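Local coordinates for meso-diaminopimelate dehydrogenase (Clostridium tetani, PDB 3WGY), which probably catalyses the reversible NADP-dependent oxidative deamination of meso-diaminopimelate, and is crystallised as an engineered variant with 4-methyl-2-oxovalerate, at residues 128-133 against 304-309; 119-124 against 282-287; 142-147 against 251-256. The protein carries 6 engineered substitutions. All blocks are in the same frame, centred on the assembly; numbering follows the deposited sequence.

Interactions 1 and 2 are buried contacts that share helix 123-138: interaction 2 sets its N-terminal end against helix 276-296, interaction 1 its second and third turns against the loop after strand 301-303. Interaction 1 is almost wholly aliphatic, while interaction 2 sets a threonine hydroxyl on a tyrosine ring and a glycine backbone against a valine; both also reach the second subunit. Tyr287 of interaction 2 packs on Leu130 and Val305 of interaction 1, making the two neighbours in space. Interaction 3, farther from the centre of the chain, is instead a ladder of backbone hydrogen bonds between strands 142-147 and 249-258. It meets the opposite flank of helix 123-138, where Phe128 and Arg132 touch Val253.

Interaction 1 (128-133 against 304-309); sequences FSLNRL and TVLDIP
Ser129 OG has two hydrogen-bond partners outside the contact, the backbone N of Gly126 earlier in helix 123-138 and the terminal OXT of Leu326 of the second subunit, while its CB lies 4.2 Å from Leu306 CD1. On the next residue, Leu130 crosses Val305 obliquely, with Leu130 CG 3.7 Å from Val305 CG2. That methyl sits between the backbone N and the carbonyl carbon of its own residue, turned to the helix. Leu130 CD2 passes on to Val305 O at 3.5 Å; this oxygen also accepts Ile308 N. The loop of 304-309 follows strand 301-303, the last strand across the parallel Rossmann-type sheet, and makes a short 3-10 turn at residues 305-307. Its start is tied down by Asp307, whose OD2 accepts Thr304 N at 2.9 Å in a nearly straight bond (175°), met on the anti side and somewhat out of the carboxylate plane. Leu306 N makes a weak hydrogen bond to Thr304 OG1. A turn further along the helix, Leu133 has CG anti to its backbone N (chi1 177°) and lays CD2 3.6 Å from Leu306 CG. Leu325 of the second subunit packs on both Ser129 and Leu133, and Leu306 makes backbone hydrogen bonds to that subunit.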
# COMPACT_ATOMS: atom_id res chain seq x y z
N PHE B 128 -3.14 -7.50 -1.24
CA PHE B 128 -2.29 -8.11 -0.24
C PHE B 128 -0.93 -8.48 -0.82
O PHE B 128 0.10 -8.32 -0.17
CB PHE B 128 -2.97 -9.33 0.38
CG PHE B 128 -3.98 -8.99 1.44
CD1 PHE B 128 -4.39 -7.68 1.64
CD2 PHE B 128 -4.52 -9.99 2.24
CE1 PHE B 128 -5.33 -7.37 2.62
CE2 PHE B 128 -5.47 -9.69 3.22
CZ PHE B 128 -5.87 -8.38 3.41
N SER B 129 -0.95 -8.95 -2.07
CA SER B 129 0.27 -9.33 -2.77
C SER B 129 1.20 -8.13 -2.89
O SER B 129 2.39 -8.23 -2.61
CB SER B 129 -0.07 -9.84 -4.18
OG SER B 129 -1.15 -10.76 -4.15
N LEU B 130 0.65 -7.00 -3.30
CA LEU B 130 1.43 -5.78 -3.46
C LEU B 130 2.08 -5.38 -2.15
O LEU B 130 3.24 -4.96 -2.12
CB LEU B 130 0.55 -4.63 -3.95
CG LEU B 130 0.12 -4.64 -5.42
CD1 LEU B 130 -1.10 -3.74 -5.61
CD2 LEU B 130 1.31 -4.19 -6.30
N ASN B 131 1.33 -5.50 -1.06
CA ASN B 131 1.86 -5.11 0.23
C ASN B 131 2.88 -6.07 0.80
O ASN B 131 3.75 -5.65 1.56
CB ASN B 131 0.73 -4.83 1.22
CG ASN B 131 0.10 -3.46 0.98
OD1 ASN B 131 -0.83 -3.31 0.19
ND2 ASN B 131 0.64 -2.46 1.64
N ARG B 132 2.79 -7.36 0.46
CA ARG B 132 3.80 -8.30 0.95
C ARG B 132 5.09 -7.88 0.22
O ARG B 132 6.15 -7.77 0.82
CB ARG B 132 3.47 -9.75 0.56
CG ARG B 132 2.21 -10.32 1.20
CD ARG B 132 1.98 -11.76 0.72
NE ARG B 132 0.61 -12.19 0.97
CZ ARG B 132 -0.32 -12.34 0.03
NH1 ARG B 132 -0.05 -12.12 -1.25
NH2 ARG B 132 -1.53 -12.70 0.38
N LEU B 133 4.96 -7.63 -1.08
CA LEU B 133 6.09 -7.22 -1.91
C LEU B 133 6.73 -5.95 -1.39
O LEU B 133 7.95 -5.89 -1.17
CB LEU B 133 5.63 -7.02 -3.35
CG LEU B 133 6.72 -6.52 -4.31
CD1 LEU B 133 7.96 -7.41 -4.20
CD2 LEU B 133 6.17 -6.50 -5.74
N THR B 304 0.57 -8.95 -13.87
CA THR B 304 -0.02 -9.09 -12.55
C THR B 304 -0.04 -7.69 -11.94
O THR B 304 0.53 -6.75 -12.51
CB THR B 304 0.81 -10.03 -11.65
OG1 THR B 304 2.00 -9.36 -11.22
CG2 THR B 304 1.20 -11.29 -12.40
N VAL B 305 -0.68 -7.54 -10.79
CA VAL B 305 -0.72 -6.23 -10.15
C VAL B 305 0.69 -5.73 -9.84
O VAL B 305 0.92 -4.53 -9.76
CB VAL B 305 -1.53 -6.27 -8.83
CG1 VAL B 305 -2.97 -6.63 -9.13
CG2 VAL B 305 -0.92 -7.29 -7.86
N LEU B 306 1.63 -6.66 -9.68
CA LEU B 306 3.02 -6.33 -9.38
C LEU B 306 3.72 -5.50 -10.46
O LEU B 306 4.67 -4.79 -10.17
CB LEU B 306 3.83 -7.61 -9.15
CG LEU B 306 3.77 -8.33 -7.79
CD1 LEU B 306 2.35 -8.42 -7.29
CD2 LEU B 306 4.37 -9.73 -7.94
N ASP B 307 3.24 -5.60 -11.70
CA ASP B 307 3.82 -4.88 -12.84
C ASP B 307 3.15 -3.55 -13.15
O ASP B 307 3.59 -2.84 -14.06
CB ASP B 307 3.72 -5.71 -14.13
CG ASP B 307 4.15 -7.14 -13.95
OD1 ASP B 307 5.30 -7.37 -13.54
OD2 ASP B 307 3.32 -8.04 -14.23
N ILE B 308 2.09 -3.20 -12.43
CA ILE B 308 1.35 -1.98 -12.73
C ILE B 308 1.48 -0.82 -11.74
O ILE B 308 1.12 -0.93 -10.58
CB ILE B 308 -0.15 -2.30 -12.88
CG1 ILE B 308 -0.35 -3.41 -13.91
CG2 ILE B 308 -0.92 -1.06 -13.29
CD1 ILE B 308 -1.78 -3.91 -13.98
N PRO B 309 1.98 0.34 -12.22
CA PRO B 309 2.15 1.53 -11.38
C PRO B 309 0.76 1.96 -10.90
O PRO B 309 -0.21 1.87 -11.65
CB PRO B 309 2.76 2.55 -12.34
CG PRO B 309 3.43 1.69 -13.38
CD PRO B 309 2.41 0.60 -13.59

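Interaction 2 (119-124 against 282-287); sequences ISTGWD and SVLVAY
Thr121 lays its hydroxyl over one face of the Tyr287 ring, with OG1 3.3 Å above the plane and displaced from the centre toward the rim at CD2. The contact lies apparently where the chain passes from the nucleotide-binding domain to the next: residues 119-124 lead from strand 116-118 of the Rossmann-type sheet into helix 123-138, and helix 276-296 runs back toward strand 301-303 of the same sheet. With OG1 anti to the backbone N (chi1 -172°), the hydroxyl is directed at the tyrosine, and CG2 falls in the crowded position between N and the carbonyl carbon. OG1 is buried here and has no polar partner in the model; its neighbours are the ring face, Val283 CG1 at 3.6 Å and Val305 of the adjoining loop. The Thr121 methyl meets Leu284, the residue after Val283 on the helix. Their closest atoms, Thr121 CG2 and Leu284 CD2, are 3.3 Å apart, tighter than ordinary van der Waals contact, a strained approach on which little should rest. Leu284 also packs on Ile15 of helix 14-23. Beyond Thr121, Gly122 occupies the N-cap of helix 123-138 with phi 135°, and at its backbone angles a CB would run into the preceding carbonyl oxygen. Its backbone comes close to helix 276-296, its CA 5.5 Å from that of Val283. Val283 CG1, anti to its own backbone N, touches Gly122 N and CA alike, each at 3.6 Å.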
# COMPACT_ATOMS: atom_id res chain seq x y z
N ILE B 119 -3.91 -10.99 -14.67
CA ILE B 119 -4.35 -12.14 -13.88
C ILE B 119 -4.13 -11.91 -12.38
O ILE B 119 -3.30 -11.10 -11.97
CB ILE B 119 -3.58 -13.42 -14.25
CG1 ILE B 119 -2.16 -13.34 -13.70
CG2 ILE B 119 -3.53 -13.57 -15.78
CD1 ILE B 119 -1.46 -14.67 -13.64
N SER B 120 -4.92 -12.63 -11.59
CA SER B 120 -4.82 -12.60 -10.14
C SER B 120 -4.91 -11.27 -9.41
O SER B 120 -4.09 -10.98 -8.53
CB SER B 120 -3.54 -13.32 -9.71
OG SER B 120 -3.50 -14.65 -10.21
N THR B 121 -5.90 -10.45 -9.75
CA THR B 121 -6.07 -9.19 -9.04
C THR B 121 -7.23 -9.37 -8.05
O THR B 121 -7.95 -10.37 -8.12
CB THR B 121 -6.33 -8.00 -10.01
OG1 THR B 121 -6.29 -6.77 -9.28
CG2 THR B 121 -7.67 -8.14 -10.69
N GLY B 122 -7.40 -8.41 -7.15
CA GLY B 122 -8.45 -8.49 -6.13
C GLY B 122 -7.76 -8.09 -4.83
O GLY B 122 -6.78 -7.34 -4.89
N TRP B 123 -8.24 -8.55 -3.67
CA TRP B 123 -7.54 -8.16 -2.45
C TRP B 123 -6.46 -9.18 -2.09
O TRP B 123 -5.42 -8.80 -1.57
CB TRP B 123 -8.50 -7.87 -1.27
CG TRP B 123 -9.53 -8.90 -0.86
CD1 TRP B 123 -10.70 -9.20 -1.51
CD2 TRP B 123 -9.53 -9.67 0.35
NE1 TRP B 123 -11.43 -10.10 -0.76
CE2 TRP B 123 -10.74 -10.41 0.38
CE3 TRP B 123 -8.63 -9.81 1.42
CZ2 TRP B 123 -11.07 -11.27 1.44
CZ3 TRP B 123 -8.97 -10.67 2.47
CH2 TRP B 123 -10.18 -11.38 2.47
N ASP B 124 -6.71 -10.46 -2.36
CA ASP B 124 -5.69 -11.49 -2.15
C ASP B 124 -6.05 -12.74 -2.93
O ASP B 124 -6.93 -13.50 -2.53
CB ASP B 124 -5.49 -11.85 -0.68
CG ASP B 124 -4.17 -12.58 -0.43
OD1 ASP B 124 -3.44 -12.85 -1.42
OD2 ASP B 124 -3.84 -12.89 0.74
N SER B 282 -14.71 -3.78 -7.01
CA SER B 282 -14.18 -2.42 -7.15
C SER B 282 -12.74 -2.49 -7.59
O SER B 282 -12.29 -1.69 -8.41
CB SER B 282 -14.26 -1.66 -5.82
OG SER B 282 -15.59 -1.37 -5.49
N VAL B 283 -12.00 -3.45 -7.03
CA VAL B 283 -10.61 -3.61 -7.39
C VAL B 283 -10.54 -4.01 -8.86
O VAL B 283 -9.74 -3.46 -9.62
CB VAL B 283 -9.93 -4.71 -6.52
CG1 VAL B 283 -8.53 -4.98 -7.04
CG2 VAL B 283 -9.90 -4.28 -5.05
N LEU B 284 -11.40 -4.95 -9.25
CA LEU B 284 -11.42 -5.40 -10.64
C LEU B 284 -11.65 -4.22 -11.59
O LEU B 284 -10.95 -4.06 -12.59
CB LEU B 284 -12.50 -6.47 -10.86
CG LEU B 284 -12.18 -7.86 -10.29
CD1 LEU B 284 -13.39 -8.79 -10.45
CD2 LEU B 284 -10.97 -8.43 -11.02
N VAL B 285 -12.62 -3.38 -11.25
CA VAL B 285 -12.94 -2.22 -12.08
C VAL B 285 -11.77 -1.24 -12.18
O VAL B 285 -11.43 -0.80 -13.27
CB VAL B 285 -14.17 -1.48 -11.55
CG1 VAL B 285 -14.39 -0.19 -12.35
CG2 VAL B 285 -15.39 -2.38 -11.65
N ALA B 286 -11.15 -0.90 -11.04
CA ALA B 286 -10.03 0.03 -11.06
C ALA B 286 -8.91 -0.48 -11.95
O ALA B 286 -8.32 0.29 -12.73
CB ALA B 286 -9.52 0.25 -9.65
N TYR B 287 -8.61 -1.77 -11.84
CA TYR B 287 -7.56 -2.36 -12.65
C TYR B 287 -7.94 -2.43 -14.13
O TYR B 287 -7.07 -2.54 -14.99
CB TYR B 287 -7.19 -3.75 -12.11
CG TYR B 287 -6.08 -3.65 -11.08
CD1 TYR B 287 -4.74 -3.56 -11.48
CD2 TYR B 287 -6.37 -3.53 -9.72
CE1 TYR B 287 -3.73 -3.34 -10.55
CE2 TYR B 287 -5.36 -3.31 -8.78
CZ TYR B 287 -4.04 -3.21 -9.20
OH TYR B 287 -3.04 -2.93 -8.30

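Interaction 3 (142-147 against 251-256); sequences GKTHTF and GFVIRS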
# COMPACT_ATOMS: atom_id res chain seq x y z
N GLY B 142 13.63 -8.92 7.94
CA GLY B 142 12.45 -8.91 8.79
C GLY B 142 11.52 -10.04 8.40
O GLY B 142 11.91 -10.92 7.62
N LYS B 143 10.30 -10.03 8.92
CA LYS B 143 9.34 -11.08 8.64
C LYS B 143 8.00 -10.54 8.15
O LYS B 143 7.56 -9.47 8.57
CB LYS B 143 9.10 -11.91 9.91
CG LYS B 143 10.35 -12.64 10.43
CD LYS B 143 10.06 -13.45 11.69
CE LYS B 143 11.29 -14.21 12.19
NZ LYS B 143 11.78 -15.24 11.22
N THR B 144 7.35 -11.27 7.25
CA THR B 144 6.05 -10.86 6.75
C THR B 144 4.99 -11.75 7.37
O THR B 144 5.19 -12.96 7.48
CB THR B 144 5.93 -11.00 5.22
OG1 THR B 144 6.95 -10.22 4.58
CG2 THR B 144 4.56 -10.51 4.77
N HIS B 145 3.88 -11.15 7.76
CA HIS B 145 2.79 -11.89 8.35
C HIS B 145 1.45 -11.52 7.71
O HIS B 145 1.03 -10.36 7.78
CB HIS B 145 2.72 -11.61 9.85
CG HIS B 145 3.94 -12.03 10.61
ND1 HIS B 145 4.37 -13.34 10.64
CD2 HIS B 145 4.81 -11.32 11.37
CE1 HIS B 145 5.45 -13.42 11.40
NE2 HIS B 145 5.74 -12.22 11.85
N THR B 146 0.80 -12.49 7.07
CA THR B 146 -0.50 -12.23 6.48
C THR B 146 -1.56 -12.98 7.29
O THR B 146 -1.40 -14.17 7.59
CB THR B 146 -0.60 -12.69 5.01
OG1 THR B 146 0.43 -12.07 4.23
CG2 THR B 146 -1.94 -12.28 4.42
N PHE B 147 -2.62 -12.28 7.65
CA PHE B 147 -3.73 -12.87 8.41
C PHE B 147 -4.99 -12.64 7.59
O PHE B 147 -5.14 -11.60 6.95
CB PHE B 147 -3.89 -12.20 9.77
CG PHE B 147 -2.74 -12.40 10.71
CD1 PHE B 147 -1.52 -11.79 10.48
CD2 PHE B 147 -2.90 -13.15 11.87
CE1 PHE B 147 -0.47 -11.93 11.39
CE2 PHE B 147 -1.86 -13.29 12.79
CZ PHE B 147 -0.64 -12.68 12.54
N GLY B 251 -8.45 -8.81 6.33
CA GLY B 251 -7.17 -9.45 6.55
C GLY B 251 -6.14 -8.41 6.90
O GLY B 251 -6.44 -7.21 6.90
N PHE B 252 -4.94 -8.88 7.19
CA PHE B 252 -3.81 -8.04 7.56
C PHE B 252 -2.53 -8.53 6.89
O PHE B 252 -2.31 -9.73 6.74
CB PHE B 252 -3.58 -8.08 9.07
CG PHE B 252 -4.78 -7.71 9.89
CD1 PHE B 252 -5.82 -8.61 10.07
CD2 PHE B 252 -4.88 -6.44 10.45
CE1 PHE B 252 -6.95 -8.25 10.81
CE2 PHE B 252 -6.01 -6.08 11.18
CZ PHE B 252 -7.05 -6.98 11.36
N VAL B 253 -1.70 -7.58 6.47
CA VAL B 253 -0.40 -7.88 5.90
C VAL B 253 0.58 -7.02 6.69
O VAL B 253 0.59 -5.80 6.56
CB VAL B 253 -0.30 -7.53 4.40
CG1 VAL B 253 1.11 -7.81 3.91
CG2 VAL B 253 -1.30 -8.35 3.61
N ILE B 254 1.40 -7.67 7.51
CA ILE B 254 2.34 -6.96 8.36
C ILE B 254 3.81 -7.29 8.13
O ILE B 254 4.20 -8.46 8.12
CB ILE B 254 2.02 -7.24 9.83
CG1 ILE B 254 0.59 -6.77 10.14
CG2 ILE B 254 3.04 -6.58 10.72
CD1 ILE B 254 0.09 -7.23 11.48
N ARG B 255 4.64 -6.26 7.96
CA ARG B 255 6.06 -6.49 7.77
C ARG B 255 6.74 -5.97 9.01
O ARG B 255 6.69 -4.77 9.31
CB ARG B 255 6.61 -5.78 6.53
CG ARG B 255 8.11 -6.02 6.27
CD ARG B 255 8.41 -7.46 5.82
NE ARG B 255 9.84 -7.66 5.53
CZ ARG B 255 10.38 -8.84 5.21
NH1 ARG B 255 9.62 -9.93 5.15
NH2 ARG B 255 11.68 -8.93 4.96
N SER B 256 7.35 -6.89 9.75
CA SER B 256 8.06 -6.54 10.95
C SER B 256 9.53 -6.66 10.61
O SER B 256 10.05 -7.77 10.42
CB SER B 256 7.72 -7.52 12.09
OG SER B 256 8.47 -7.19 13.25
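Strands 142-147 and 251-256 run almost exactly antiparallel (177°), their axes 4.5 Å apart, and the pairs Lys143-Ser256, His145-Ile254 and Phe147-Phe252 each exchange two backbone hydrogen bonds. In the non-hydrogen-bonded pair between the first two, Arg255 is bent at chi2, which brings its CD to 3.4 Å from Thr144 OG1. Its NH1 donates to Thr144 OG1 at 2.7 Å, although the bond is bent (142°) and the oxygen lies 21° out of the guanidinium plane. One face of the same group rests on the Gly142 backbone, with Gly142 C 3.5 Å above its centre, and NH2 bonds to Leu139 O. Thr146 and Val253 stand side by side on the sheet face that carries Thr144 and Arg255, their CG2 atoms 4.1 Å apart, while Thr146 OG1 is hydrogen-bonded to Arg132 NE of helix 123-138. On the face of His145 and Ile254, Phe147 CB packs 4.1 Å from Phe252 CD1, and helix 177-184 covers the phenylalanines. Strand 264-273 continues the sheet beyond 249-258, giving the antiparallel sheet with helices over both faces that belongs to the C-terminal domain of diaminopimelate dehydrogenases.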